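Local coordinates for protein inositol-1-monophosphatase (Thermotoga maritima, PDB 2P3N) that hydrolyses inositol monophosphates and fructose 1,6-bisphosphate to release phosphate, using magnesium ions and working as a homotetramer, at residues 152-157 and 194-199; 215-220 and 230-235; 95-100 and 176-181; 145-150 and 187-192. All coordinates share one frame; numbering follows the deposited sequence.

Contact 1 of 4, residues 152-157 and 194-199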
loop_
_atom_site.group_PDB
_atom_site.type_symbol
_atom_site.label_atom_id
_atom_site.label_comp_id
_atom_site.label_asym_id
_atom_site.label_seq_id
_atom_site.Cartn_x
_atom_site.Cartn_y
_atom_site.Cartn_z
ATOM N N SER A 152 5.803 11.167 -24.581
ATOM C CA SER A 152 6.324 12.468 -24.988
ATOM C C SER A 152 7.341 12.375 -26.121
ATOM O O SER A 152 8.512 12.069 -25.897
ATOM C CB SER A 152 6.957 13.170 -23.796
ATOM O OG SER A 152 6.014 13.307 -22.751
ATOM N N TYR A 153 6.890 12.652 -27.339
ATOM C CA TYR A 153 7.766 12.587 -28.498
ATOM C C TYR A 153 7.969 13.946 -29.130
ATOM O O TYR A 153 7.389 14.941 -28.703
ATOM C CB TYR A 153 7.190 11.633 -29.542
ATOM C CG TYR A 153 6.794 10.301 -28.966
ATOM C CD1 TYR A 153 7.714 9.527 -28.262
ATOM C CD2 TYR A 153 5.491 9.822 -29.098
ATOM C CE1 TYR A 153 7.348 8.308 -27.701
ATOM C CE2 TYR A 153 5.114 8.602 -28.541
ATOM C CZ TYR A 153 6.047 7.853 -27.844
ATOM O OH TYR A 153 5.689 6.649 -27.287
ATOM N N VAL A 154 8.799 13.957 -30.165
ATOM C CA VAL A 154 9.133 15.157 -30.917
ATOM C C VAL A 154 7.918 16.063 -31.138
ATOM O O VAL A 154 7.473 16.752 -30.223
ATOM C CB VAL A 154 9.775 14.755 -32.281
ATOM C CG1 VAL A 154 8.816 13.872 -33.079
ATOM C CG2 VAL A 154 10.179 15.990 -33.066
ATOM N N ASP A 155 7.388 16.058 -32.353
ATOM C CA ASP A 155 6.240 16.875 -32.700
ATOM C C ASP A 155 5.001 16.000 -32.725
ATOM O O ASP A 155 3.878 16.495 -32.796
ATOM C CB ASP A 155 6.444 17.496 -34.081
ATOM C CG ASP A 155 7.553 18.533 -34.101
ATOM O OD1 ASP A 155 8.695 18.205 -33.720
ATOM O OD2 ASP A 155 7.282 19.684 -34.507
ATOM N N PHE A 156 5.228 14.692 -32.673
ATOM C CA PHE A 156 4.162 13.698 -32.703
ATOM C C PHE A 156 3.099 13.904 -31.627
ATOM O O PHE A 156 1.912 14.077 -31.923
ATOM C CB PHE A 156 4.772 12.308 -32.548
ATOM C CG PHE A 156 3.775 11.201 -32.625
ATOM C CD1 PHE A 156 2.962 10.901 -31.537
ATOM C CD2 PHE A 156 3.630 10.468 -33.798
ATOM C CE1 PHE A 156 2.017 9.887 -31.615
ATOM C CE2 PHE A 156 2.688 9.449 -33.892
ATOM C CZ PHE A 156 1.878 9.156 -32.797
ATOM N N THR A 157 3.537 13.858 -30.375
ATOM C CA THR A 157 2.654 14.024 -29.234
ATOM C C THR A 157 1.681 15.174 -29.432
ATOM O O THR A 157 0.516 14.950 -29.744
ATOM C CB THR A 157 3.472 14.260 -27.948
ATOM O OG1 THR A 157 4.266 13.099 -27.669
ATOM C CG2 THR A 157 2.554 14.526 -26.776
ATOM N N THR A 194 3.172 4.377 -29.483
ATOM C CA THR A 194 4.552 4.827 -29.284
ATOM C C THR A 194 5.271 5.061 -30.604
ATOM O O THR A 194 4.820 4.622 -31.663
ATOM C CB THR A 194 5.406 3.819 -28.477
ATOM O OG1 THR A 194 5.517 2.590 -29.203
ATOM C CG2 THR A 194 4.791 3.549 -27.128
ATOM N N TRP A 195 6.420 5.723 -30.516
ATOM C CA TRP A 195 7.202 6.073 -31.690
ATOM C C TRP A 195 8.695 6.050 -31.387
ATOM O O TRP A 195 9.155 6.692 -30.447
ATOM C CB TRP A 195 6.792 7.474 -32.135
ATOM C CG TRP A 195 6.978 7.751 -33.572
ATOM C CD1 TRP A 195 7.016 6.838 -34.586
ATOM C CD2 TRP A 195 7.027 9.043 -34.191
ATOM N NE1 TRP A 195 7.077 7.482 -35.802
ATOM C CE2 TRP A 195 7.084 8.835 -35.589
ATOM C CE3 TRP A 195 7.023 10.357 -33.699
ATOM C CZ2 TRP A 195 7.134 9.896 -36.507
ATOM C CZ3 TRP A 195 7.072 11.417 -34.615
ATOM C CH2 TRP A 195 7.125 11.175 -36.001
ATOM N N ARG A 196 9.447 5.318 -32.199
ATOM C CA ARG A 196 10.892 5.220 -32.028
ATOM C C ARG A 196 11.253 4.709 -30.644
ATOM O O ARG A 196 11.939 5.393 -29.889
ATOM C CB ARG A 196 11.556 6.585 -32.234
ATOM C CG ARG A 196 11.068 7.353 -33.448
ATOM C CD ARG A 196 12.033 8.474 -33.788
ATOM N NE ARG A 196 11.412 9.510 -34.605
ATOM C CZ ARG A 196 10.444 10.315 -34.177
ATOM N NH1 ARG A 196 9.978 10.205 -32.939
ATOM N NH2 ARG A 196 9.954 11.243 -34.985
ATOM N N ILE A 197 10.793 3.506 -30.319
ATOM C CA ILE A 197 11.072 2.900 -29.021
ATOM C C ILE A 197 11.879 1.609 -29.208
ATOM O O ILE A 197 11.827 0.987 -30.266
ATOM C CB ILE A 197 9.754 2.572 -28.278
ATOM C CG1 ILE A 197 9.053 1.375 -28.931
ATOM C CG2 ILE A 197 8.832 3.780 -28.303
ATOM C CD1 ILE A 197 8.667 1.589 -30.360
ATOM N N ASN A 198 12.634 1.205 -28.190
ATOM C CA ASN A 198 13.411 -0.022 -28.303
ATOM C C ASN A 198 12.596 -1.186 -27.765
ATOM O O ASN A 198 11.589 -0.988 -27.091
ATOM C CB ASN A 198 14.723 0.099 -27.540
ATOM C CG ASN A 198 15.518 1.310 -27.953
ATOM O OD1 ASN A 198 15.322 2.405 -27.424
ATOM N ND2 ASN A 198 16.414 1.130 -28.915
ATOM N N PRO A 199 13.020 -2.422 -28.056
ATOM C CA PRO A 199 12.264 -3.574 -27.568
ATOM C C PRO A 199 12.129 -3.718 -26.064
ATOM O O PRO A 199 11.249 -4.441 -25.605
ATOM C CB PRO A 199 12.982 -4.765 -28.215
ATOM C CG PRO A 199 14.360 -4.272 -28.419
ATOM C CD PRO A 199 14.140 -2.858 -28.902
#
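Just after strand 147-150 the chain turns toward helix 156-167; two side chains of that turn, Y153 and V154, and F156 at the start of the helix pack on strand 191-195 and the residues after it. Y153 comes first. Its backbone N donates a nearly straight hydrogen bond to T157 OG1 (2.7 Å), which ties the turn to the start of the helix. Its CG stands anti to the carbonyl carbon (chi1 -50°), and the ring is carried over the backbone of T194 and W195. One face receives W195 CB almost over its centre, a CH-pi contact 4.1 Å from CB to the Y153 ring centroid. The tip lies beyond, with Y153 OH 3.2 Å from T194 CG2. Next, V154 brings CG1 obliquely to the indole, 3.4 Å from W195 CZ3, and the same methyl meets R196 NH2. F156, with CG anti to its backbone N (chi1 -177°), brings CD2 over one indole face. The F156 ring and the six-membered ring of W195 meet obliquely, centroids 4.9 Å apart and planes at 46°. The opposite indole face meets R196 CZ, 3.4 Å above the plane and, like F156 CD2, off-centre. An alanine in place of Y153 would remove the ring over W195 CB and would probably loosen the turn against the strand. R196 is a probable substrate-binding residue, by similarity; the indole face against which it lies is likely to limit the swing of its guanidinium, without neutralising the charge.

Contact 2 of 4, residues 215-220 and 230-235; sequences MVTDFS and NFIFSN
Strands 215-217 and 230-234 form an antiparallel pair at one margin of the five-stranded mixed sheet, 215-217 being its outermost strand within the chain. Their short axes run 4.8 Å apart at 170°. Two hydrogen-bonded pairs, M215 with S234 and T217 with I232, flank the non-hydrogen-bonded pair V216 with F233. The bonds differ in geometry: I232 N meets T217 O in the carbonyl plane at 2.7 Å, whereas M215 N approaches S234 O from above its carbonyl plane, also at 2.7 Å. On one face of the sheet V216 lies alongside F233, its CG1 3.7 Å from F233 CE2, while CG1 also reaches the edge of the F231 ring; helix 199-211 covers this side. T217 and I232 point to the other face side by side, T217 CG2 lying 3.8 Å from I232 CB, and T217 OG1 bonds to K222 O. Beyond the strand, S220 N donates to D218 OD2 at 2.7 Å, from above the carboxylate plane, which makes an Asx turn. F219, the middle residue of that turn, lays its ring over N230. N230 CB sits over the centre of one face of the ring, with the N230 amide plane tilted only 23° from it. An alanine in place of F219 would remove the ring face over N230 CB and would probably loosen the hold of the turn on the second strand. At the ring's edge, F219 CD2 lies 3.6 Å from I232 CG1.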
loop_
_atom_site.group_PDB
_atom_site.type_symbol
_atom_site.label_atom_id
_atom_site.label_comp_id
_atom_site.label_asym_id
_atom_site.label_seq_id
_atom_site.Cartn_x
_atom_site.Cartn_y
_atom_site.Cartn_z
ATOM N N MET A 215 -4.983 -5.798 -29.104
ATOM C CA MET A 215 -4.216 -5.793 -30.344
ATOM C C MET A 215 -2.938 -4.990 -30.187
ATOM O O MET A 215 -2.917 -3.939 -29.545
ATOM C CB MET A 215 -5.021 -5.190 -31.503
ATOM C CG MET A 215 -6.104 -6.082 -32.089
ATOM S SD MET A 215 -6.988 -5.220 -33.419
ATOM C CE MET A 215 -6.348 -6.081 -34.842
ATOM N N VAL A 216 -1.875 -5.504 -30.787
ATOM C CA VAL A 216 -0.579 -4.855 -30.762
ATOM C C VAL A 216 -0.097 -4.871 -32.212
ATOM O O VAL A 216 0.033 -5.936 -32.830
ATOM C CB VAL A 216 0.424 -5.623 -29.853
ATOM C CG1 VAL A 216 1.737 -4.853 -29.758
ATOM C CG2 VAL A 216 -0.174 -5.828 -28.468
ATOM N N THR A 217 0.145 -3.688 -32.763
ATOM C CA THR A 217 0.602 -3.598 -34.141
ATOM C C THR A 217 1.479 -2.389 -34.399
ATOM O O THR A 217 1.663 -1.535 -33.525
ATOM C CB THR A 217 -0.585 -3.516 -35.118
ATOM O OG1 THR A 217 -0.085 -3.526 -36.459
ATOM C CG2 THR A 217 -1.365 -2.224 -34.907
ATOM N N ASP A 218 2.019 -2.331 -35.613
ATOM C CA ASP A 218 2.849 -1.215 -36.038
ATOM C C ASP A 218 1.880 -0.187 -36.626
ATOM O O ASP A 218 0.667 -0.392 -36.607
ATOM C CB ASP A 218 3.846 -1.657 -37.106
ATOM C CG ASP A 218 3.224 -1.730 -38.485
ATOM O OD1 ASP A 218 2.325 -2.575 -38.694
ATOM O OD2 ASP A 218 3.633 -0.930 -39.353
ATOM N N PHE A 219 2.404 0.907 -37.163
ATOM C CA PHE A 219 1.543 1.939 -37.724
ATOM C C PHE A 219 0.823 1.537 -39.014
ATOM O O PHE A 219 -0.152 2.181 -39.417
ATOM C CB PHE A 219 2.350 3.222 -37.948
ATOM C CG PHE A 219 2.661 3.977 -36.677
ATOM C CD1 PHE A 219 3.469 5.113 -36.708
ATOM C CD2 PHE A 219 2.137 3.563 -35.453
ATOM C CE1 PHE A 219 3.752 5.828 -35.540
ATOM C CE2 PHE A 219 2.415 4.270 -34.279
ATOM C CZ PHE A 219 3.223 5.404 -34.325
ATOM N N SER A 220 1.291 0.476 -39.657
ATOM C CA SER A 220 0.669 0.026 -40.894
ATOM C C SER A 220 -0.503 -0.916 -40.616
ATOM O O SER A 220 -1.170 -1.386 -41.545
ATOM C CB SER A 220 1.703 -0.675 -41.784
ATOM O OG SER A 220 2.169 -1.887 -41.207
ATOM N N ASN A 230 7.249 1.258 -34.581
ATOM C CA ASN A 230 6.058 1.995 -34.165
ATOM C C ASN A 230 5.125 1.008 -33.490
ATOM O O ASN A 230 5.050 -0.153 -33.899
ATOM C CB ASN A 230 5.336 2.599 -35.370
ATOM C CG ASN A 230 6.256 2.855 -36.539
ATOM O OD1 ASN A 230 7.284 3.526 -36.401
ATOM N ND2 ASN A 230 5.889 2.324 -37.709
ATOM N N PHE A 231 4.394 1.470 -32.478
ATOM C CA PHE A 231 3.488 0.588 -31.752
ATOM C C PHE A 231 2.118 1.145 -31.433
ATOM O O PHE A 231 1.972 2.277 -30.971
ATOM C CB PHE A 231 4.153 0.123 -30.458
ATOM C CG PHE A 231 5.084 -1.034 -30.646
ATOM C CD1 PHE A 231 4.589 -2.323 -30.734
ATOM C CD2 PHE A 231 6.447 -0.834 -30.764
ATOM C CE1 PHE A 231 5.433 -3.389 -30.937
ATOM C CE2 PHE A 231 7.296 -1.896 -30.969
ATOM C CZ PHE A 231 6.786 -3.180 -31.056
ATOM N N ILE A 232 1.113 0.316 -31.683
ATOM C CA ILE A 232 -0.265 0.678 -31.418
ATOM C C ILE A 232 -0.902 -0.420 -30.581
ATOM O O ILE A 232 -1.124 -1.531 -31.071
ATOM C CB ILE A 232 -1.080 0.843 -32.732
ATOM C CG1 ILE A 232 -0.437 1.922 -33.615
ATOM C CG2 ILE A 232 -2.536 1.219 -32.408
ATOM C CD1 ILE A 232 -1.125 2.128 -34.951
ATOM N N PHE A 233 -1.166 -0.111 -29.312
ATOM C CA PHE A 233 -1.808 -1.059 -28.398
ATOM C C PHE A 233 -3.277 -0.666 -28.286
ATOM O O PHE A 233 -3.600 0.515 -28.115
ATOM C CB PHE A 233 -1.167 -1.012 -27.006
ATOM C CG PHE A 233 0.299 -1.356 -26.991
ATOM C CD1 PHE A 233 1.256 -0.392 -27.293
ATOM C CD2 PHE A 233 0.722 -2.643 -26.666
ATOM C CE1 PHE A 233 2.610 -0.708 -27.268
ATOM C CE2 PHE A 233 2.076 -2.967 -26.642
ATOM C CZ PHE A 233 3.021 -1.999 -26.942
ATOM N N SER A 234 -4.170 -1.645 -28.370
ATOM C CA SER A 234 -5.587 -1.333 -28.293
ATOM C C SER A 234 -6.427 -2.517 -27.816
ATOM O O SER A 234 -5.949 -3.647 -27.757
ATOM C CB SER A 234 -6.073 -0.879 -29.677
ATOM O OG SER A 234 -7.151 0.040 -29.594
ATOM N N ASN A 235 -7.680 -2.244 -27.467
ATOM C CA ASN A 235 -8.603 -3.288 -27.033
ATOM C C ASN A 235 -9.073 -4.109 -28.233
ATOM O O ASN A 235 -9.854 -5.051 -28.082
ATOM C CB ASN A 235 -9.823 -2.677 -26.336
ATOM C CG ASN A 235 -10.421 -1.517 -27.109
ATOM O OD1 ASN A 235 -10.288 -1.435 -28.332
ATOM N ND2 ASN A 235 -11.102 -0.617 -26.399
#

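Contact 3 of 4, residues 95-100 and 176-181; sequences SISLAY and SAALNA
S95 holds OG in the crowded position between its backbone N and carbonyl carbon (chi1 52°), whereas S176 turns OG anti to its own backbone N (chi1 -169°). These two rotations bring the hydroxyls tip to tip, and S95 OG and S176 OG are hydrogen-bonded at 2.9 Å. S176 OG has a second partner in the backbone O of D82, so two partners hold this buried oxygen. S97, two residues along the strand, also has OG anti to its backbone N, and this sets S97 OG 3.9 Å from A178 CB. The same methyl lies 4.1 Å from S95 OG, so it sits against both serines. L179 adds its CB, 4.0 Å from S95 OG. Strand 95-102 belongs to the seven-stranded mixed sheet, and S176 is the N-cap residue of helix 177-185, whose start crosses the strand at 78° with the short axes 8.4 Å apart. Small side chains on both partners go with this close approach of helix to sheet. The first helical turn is closed by N180 N donating to S176 O at 2.8 Å. D82, a metal and substrate ligand by similarity, accepts from A178 N through OD1, and the positive end of the helix dipole would probably favour its carboxylate as the anion. A177, whose N donates weakly to D82 OD2, is itself a probable substrate-binding residue.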
loop_
_atom_site.group_PDB
_atom_site.type_symbol
_atom_site.label_atom_id
_atom_site.label_comp_id
_atom_site.label_asym_id
_atom_site.label_seq_id
_atom_site.Cartn_x
_atom_site.Cartn_y
_atom_site.Cartn_z
ATOM N N SER A 95 8.375 1.960 -13.867
ATOM C CA SER A 95 8.316 0.525 -13.663
ATOM C C SER A 95 9.578 -0.196 -14.105
ATOM O O SER A 95 10.499 0.408 -14.666
ATOM C CB SER A 95 7.121 -0.042 -14.426
ATOM O OG SER A 95 7.139 0.374 -15.780
ATOM N N ILE A 96 9.614 -1.496 -13.822
ATOM C CA ILE A 96 10.721 -2.360 -14.205
ATOM C C ILE A 96 10.103 -3.349 -15.171
ATOM O O ILE A 96 9.045 -3.902 -14.905
ATOM C CB ILE A 96 11.288 -3.166 -13.026
ATOM C CG1 ILE A 96 11.607 -2.251 -11.842
ATOM C CG2 ILE A 96 12.558 -3.866 -13.462
ATOM C CD1 ILE A 96 12.207 -3.023 -10.648
ATOM N N SER A 97 10.756 -3.586 -16.294
ATOM C CA SER A 97 10.183 -4.505 -17.253
ATOM C C SER A 97 11.117 -5.664 -17.590
ATOM O O SER A 97 12.332 -5.486 -17.734
ATOM C CB SER A 97 9.791 -3.741 -18.515
ATOM O OG SER A 97 8.864 -4.480 -19.284
ATOM N N LEU A 98 10.529 -6.856 -17.688
ATOM C CA LEU A 98 11.262 -8.078 -18.011
ATOM C C LEU A 98 10.467 -8.971 -18.953
ATOM O O LEU A 98 9.431 -9.515 -18.572
ATOM C CB LEU A 98 11.583 -8.883 -16.742
ATOM C CG LEU A 98 12.466 -10.113 -16.992
ATOM C CD1 LEU A 98 13.825 -9.654 -17.537
ATOM C CD2 LEU A 98 12.671 -10.896 -15.707
ATOM N N ALA A 99 10.949 -9.116 -20.183
ATOM C CA ALA A 99 10.291 -9.982 -21.157
ATOM C C ALA A 99 11.248 -11.110 -21.504
ATOM O O ALA A 99 12.458 -10.898 -21.555
ATOM C CB ALA A 99 9.936 -9.200 -22.423
ATOM N N TYR A 100 10.714 -12.310 -21.707
ATOM C CA TYR A 100 11.553 -13.436 -22.108
ATOM C C TYR A 100 11.170 -13.854 -23.522
ATOM O O TYR A 100 10.156 -14.510 -23.747
ATOM C CB TYR A 100 11.418 -14.645 -21.185
ATOM C CG TYR A 100 12.215 -15.817 -21.724
ATOM C CD1 TYR A 100 13.613 -15.768 -21.779
ATOM C CD2 TYR A 100 11.571 -16.930 -22.267
ATOM C CE1 TYR A 100 14.344 -16.796 -22.369
ATOM C CE2 TYR A 100 12.291 -17.961 -22.856
ATOM C CZ TYR A 100 13.673 -17.888 -22.907
ATOM O OH TYR A 100 14.374 -18.905 -23.511
ATOM N N SER A 176 5.331 6.159 -18.380
ATOM C CA SER A 176 5.934 4.838 -18.490
ATOM C C SER A 176 5.387 4.038 -19.662
ATOM O O SER A 176 4.223 3.646 -19.677
ATOM C CB SER A 176 5.729 4.055 -17.185
ATOM O OG SER A 176 6.511 2.868 -17.167
ATOM N N ALA A 177 6.247 3.799 -20.642
ATOM C CA ALA A 177 5.880 3.038 -21.826
ATOM C C ALA A 177 5.326 1.660 -21.447
ATOM O O ALA A 177 4.174 1.327 -21.744
ATOM C CB ALA A 177 7.100 2.877 -22.721
ATOM N N ALA A 178 6.162 0.862 -20.794
ATOM C CA ALA A 178 5.768 -0.474 -20.376
ATOM C C ALA A 178 4.456 -0.449 -19.580
ATOM O O ALA A 178 3.536 -1.217 -19.855
ATOM C CB ALA A 178 6.886 -1.103 -19.545
ATOM N N LEU A 179 4.371 0.441 -18.599
ATOM C CA LEU A 179 3.178 0.541 -17.775
ATOM C C LEU A 179 1.949 0.996 -18.563
ATOM O O LEU A 179 0.832 0.595 -18.247
ATOM C CB LEU A 179 3.431 1.488 -16.603
ATOM C CG LEU A 179 2.377 1.513 -15.492
ATOM C CD1 LEU A 179 2.131 0.103 -14.949
ATOM C CD2 LEU A 179 2.858 2.436 -14.388
ATOM N N ASN A 180 2.144 1.820 -19.588
ATOM C CA ASN A 180 1.015 2.298 -20.381
ATOM C C ASN A 180 0.472 1.223 -21.291
ATOM O O ASN A 180 -0.724 1.184 -21.559
ATOM C CB ASN A 180 1.408 3.513 -21.223
ATOM C CG ASN A 180 1.455 4.793 -20.411
ATOM O OD1 ASN A 180 1.836 5.851 -20.917
ATOM N ND2 ASN A 180 1.063 4.706 -19.144
ATOM N N ALA A 181 1.352 0.356 -21.776
ATOM C CA ALA A 181 0.931 -0.724 -22.655
ATOM C C ALA A 181 0.141 -1.718 -21.829
ATOM O O ALA A 181 -0.900 -2.207 -22.256
ATOM C CB ALA A 181 2.140 -1.403 -23.262
#

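Contact 4 of 4, residues 145-150 and 187-192; sequences ECVGST and GRVDFF
D190 OD2 is gripped by one hydrogen bond from the facing strand, and a very short one: V147 N donates to it at 2.5 Å, using its anti lone pair. The other carboxylate oxygen, OD1, accepts from S138 OG. The backbone adds a bond of its own: D190 N donates to V147 O, 2.7 Å and almost straight at 171°, nearly along the C=O axis. V147 is thus held by both its N and its O to one residue, with CG of D190 anti to the carbonyl carbon (chi1 -62°) turning the carboxylate back toward the strand. C146 SG lies beside that carboxylate, 3.4 Å from D190 CG. Farther on, S149 N donates to F191 O at 2.8 Å. F191, with CG in the crowded position between backbone N and carbonyl carbon (chi1 57°), lays its ring over G148, whose CA stands 3.3 Å above the ring plane; a CB there would clash with F191 CE1. F192 lies with its edge to the S149-T150 peptide, its CD1 3.7 Å from S149 CB. S149 OG bonds to R172 O. Parallel pairing of S149 with F192 joins strands 147-150 and 191-195, neighbours in the five-stranded mixed sheet of this inositol monophosphatase fold.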
loop_
_atom_site.group_PDB
_atom_site.type_symbol
_atom_site.label_atom_id
_atom_site.label_comp_id
_atom_site.label_asym_id
_atom_site.label_seq_id
_atom_site.Cartn_x
_atom_site.Cartn_y
_atom_site.Cartn_z
ATOM N N GLU A 145 -16.129 7.301 -26.064
ATOM C CA GLU A 145 -16.162 6.775 -24.706
ATOM C C GLU A 145 -14.813 6.119 -24.415
ATOM O O GLU A 145 -14.729 5.168 -23.630
ATOM C CB GLU A 145 -17.289 5.739 -24.557
ATOM C CG GLU A 145 -17.124 4.488 -25.421
ATOM C CD GLU A 145 -18.053 3.347 -25.010
ATOM O OE1 GLU A 145 -17.961 2.879 -23.852
ATOM O OE2 GLU A 145 -18.873 2.912 -25.847
ATOM N N CYS A 146 -13.763 6.638 -25.051
ATOM C CA CYS A 146 -12.413 6.096 -24.899
ATOM C C CYS A 146 -11.377 7.026 -24.289
ATOM O O CYS A 146 -11.480 8.244 -24.382
ATOM C CB CYS A 146 -11.873 5.630 -26.254
ATOM S SG CYS A 146 -12.355 3.977 -26.749
ATOM N N VAL A 147 -10.369 6.422 -23.670
ATOM C CA VAL A 147 -9.269 7.154 -23.072
ATOM C C VAL A 147 -8.012 6.519 -23.642
ATOM O O VAL A 147 -7.706 5.354 -23.363
ATOM C CB VAL A 147 -9.266 7.047 -21.540
ATOM C CG1 VAL A 147 -8.064 7.775 -20.974
ATOM C CG2 VAL A 147 -10.534 7.661 -20.989
ATOM N N GLY A 148 -7.310 7.286 -24.474
ATOM C CA GLY A 148 -6.097 6.798 -25.101
ATOM C C GLY A 148 -4.856 7.377 -24.465
ATOM O O GLY A 148 -4.941 8.320 -23.669
ATOM N N SER A 149 -3.700 6.829 -24.832
ATOM C CA SER A 149 -2.435 7.283 -24.268
ATOM C C SER A 149 -1.310 7.424 -25.305
ATOM O O SER A 149 -1.347 6.791 -26.359
ATOM C CB SER A 149 -2.011 6.302 -23.166
ATOM O OG SER A 149 -0.925 6.809 -22.413
ATOM N N THR A 150 -0.320 8.263 -24.995
ATOM C CA THR A 150 0.845 8.475 -25.863
ATOM C C THR A 150 2.044 8.816 -24.992
ATOM O O THR A 150 1.893 9.077 -23.801
ATOM C CB THR A 150 0.659 9.660 -26.836
ATOM O OG1 THR A 150 -0.541 9.480 -27.590
ATOM C CG2 THR A 150 1.828 9.743 -27.812
ATOM N N GLY A 187 -7.473 -3.022 -19.082
ATOM C CA GLY A 187 -8.704 -2.283 -19.319
ATOM C C GLY A 187 -8.721 -0.837 -18.833
ATOM O O GLY A 187 -9.703 -0.118 -19.022
ATOM N N ARG A 188 -7.635 -0.398 -18.212
ATOM C CA ARG A 188 -7.572 0.959 -17.706
ATOM C C ARG A 188 -7.593 2.004 -18.813
ATOM O O ARG A 188 -8.214 3.055 -18.657
ATOM C CB ARG A 188 -6.338 1.120 -16.826
ATOM C CG ARG A 188 -6.335 0.149 -15.658
ATOM C CD ARG A 188 -5.340 0.550 -14.608
ATOM N NE ARG A 188 -5.502 -0.261 -13.414
ATOM C CZ ARG A 188 -4.816 -0.071 -12.296
ATOM N NH1 ARG A 188 -3.919 0.905 -12.230
ATOM N NH2 ARG A 188 -5.038 -0.851 -11.246
ATOM N N VAL A 189 -6.894 1.739 -19.916
ATOM C CA VAL A 189 -6.901 2.657 -21.055
ATOM C C VAL A 189 -7.400 1.890 -22.245
ATOM O O VAL A 189 -7.446 0.658 -22.217
ATOM C CB VAL A 189 -5.518 3.236 -21.422
ATOM C CG1 VAL A 189 -5.191 4.394 -20.502
ATOM C CG2 VAL A 189 -4.456 2.148 -21.381
ATOM N N ASP A 190 -7.756 2.615 -23.300
ATOM C CA ASP A 190 -8.299 1.983 -24.491
ATOM C C ASP A 190 -7.278 1.708 -25.578
ATOM O O ASP A 190 -7.413 0.749 -26.335
ATOM C CB ASP A 190 -9.466 2.828 -25.002
ATOM C CG ASP A 190 -10.602 2.907 -23.982
ATOM O OD1 ASP A 190 -11.185 1.847 -23.655
ATOM O OD2 ASP A 190 -10.904 4.018 -23.493
ATOM N N PHE A 191 -6.247 2.538 -25.645
ATOM C CA PHE A 191 -5.200 2.337 -26.632
ATOM C C PHE A 191 -3.963 3.148 -26.289
ATOM O O PHE A 191 -4.052 4.199 -25.645
ATOM C CB PHE A 191 -5.709 2.683 -28.038
ATOM C CG PHE A 191 -6.229 4.087 -28.173
ATOM C CD1 PHE A 191 -5.355 5.165 -28.258
ATOM C CD2 PHE A 191 -7.599 4.333 -28.207
ATOM C CE1 PHE A 191 -5.838 6.477 -28.372
ATOM C CE2 PHE A 191 -8.099 5.639 -28.320
ATOM C CZ PHE A 191 -7.217 6.712 -28.403
ATOM N N PHE A 192 -2.810 2.634 -26.713
ATOM C CA PHE A 192 -1.524 3.275 -26.462
ATOM C C PHE A 192 -0.680 3.216 -27.736
ATOM O O PHE A 192 -0.580 2.165 -28.381
ATOM C CB PHE A 192 -0.812 2.566 -25.292
ATOM C CG PHE A 192 0.563 3.115 -24.973
ATOM C CD1 PHE A 192 0.759 4.475 -24.744
ATOM C CD2 PHE A 192 1.666 2.265 -24.910
ATOM C CE1 PHE A 192 2.037 4.978 -24.458
ATOM C CE2 PHE A 192 2.938 2.757 -24.626
ATOM C CZ PHE A 192 3.124 4.114 -24.401
#

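How the contacts relate
Contacts 1, 2 and 4 all belong to the five-stranded mixed sheet: strand 191-195 runs through contacts 4 and 1, with 147-150 on one side of it and 230-234, from contact 2, on the other. Probable backbone bonds from F233 N to F192 O and from T194 N to F231 O join them, and their centres lie about 12 to 17 Å apart. Contact 3, about 15 to 16 Å from the rest, brings strand 95-102 of the seven-stranded sheet against helix 177-185, which packs on F192 and F233. Along the chain contacts 1, 3 and 4 interleave, while contact 2 follows all three. Probable substrate residues A177 and R196 thus come from neighbouring elements.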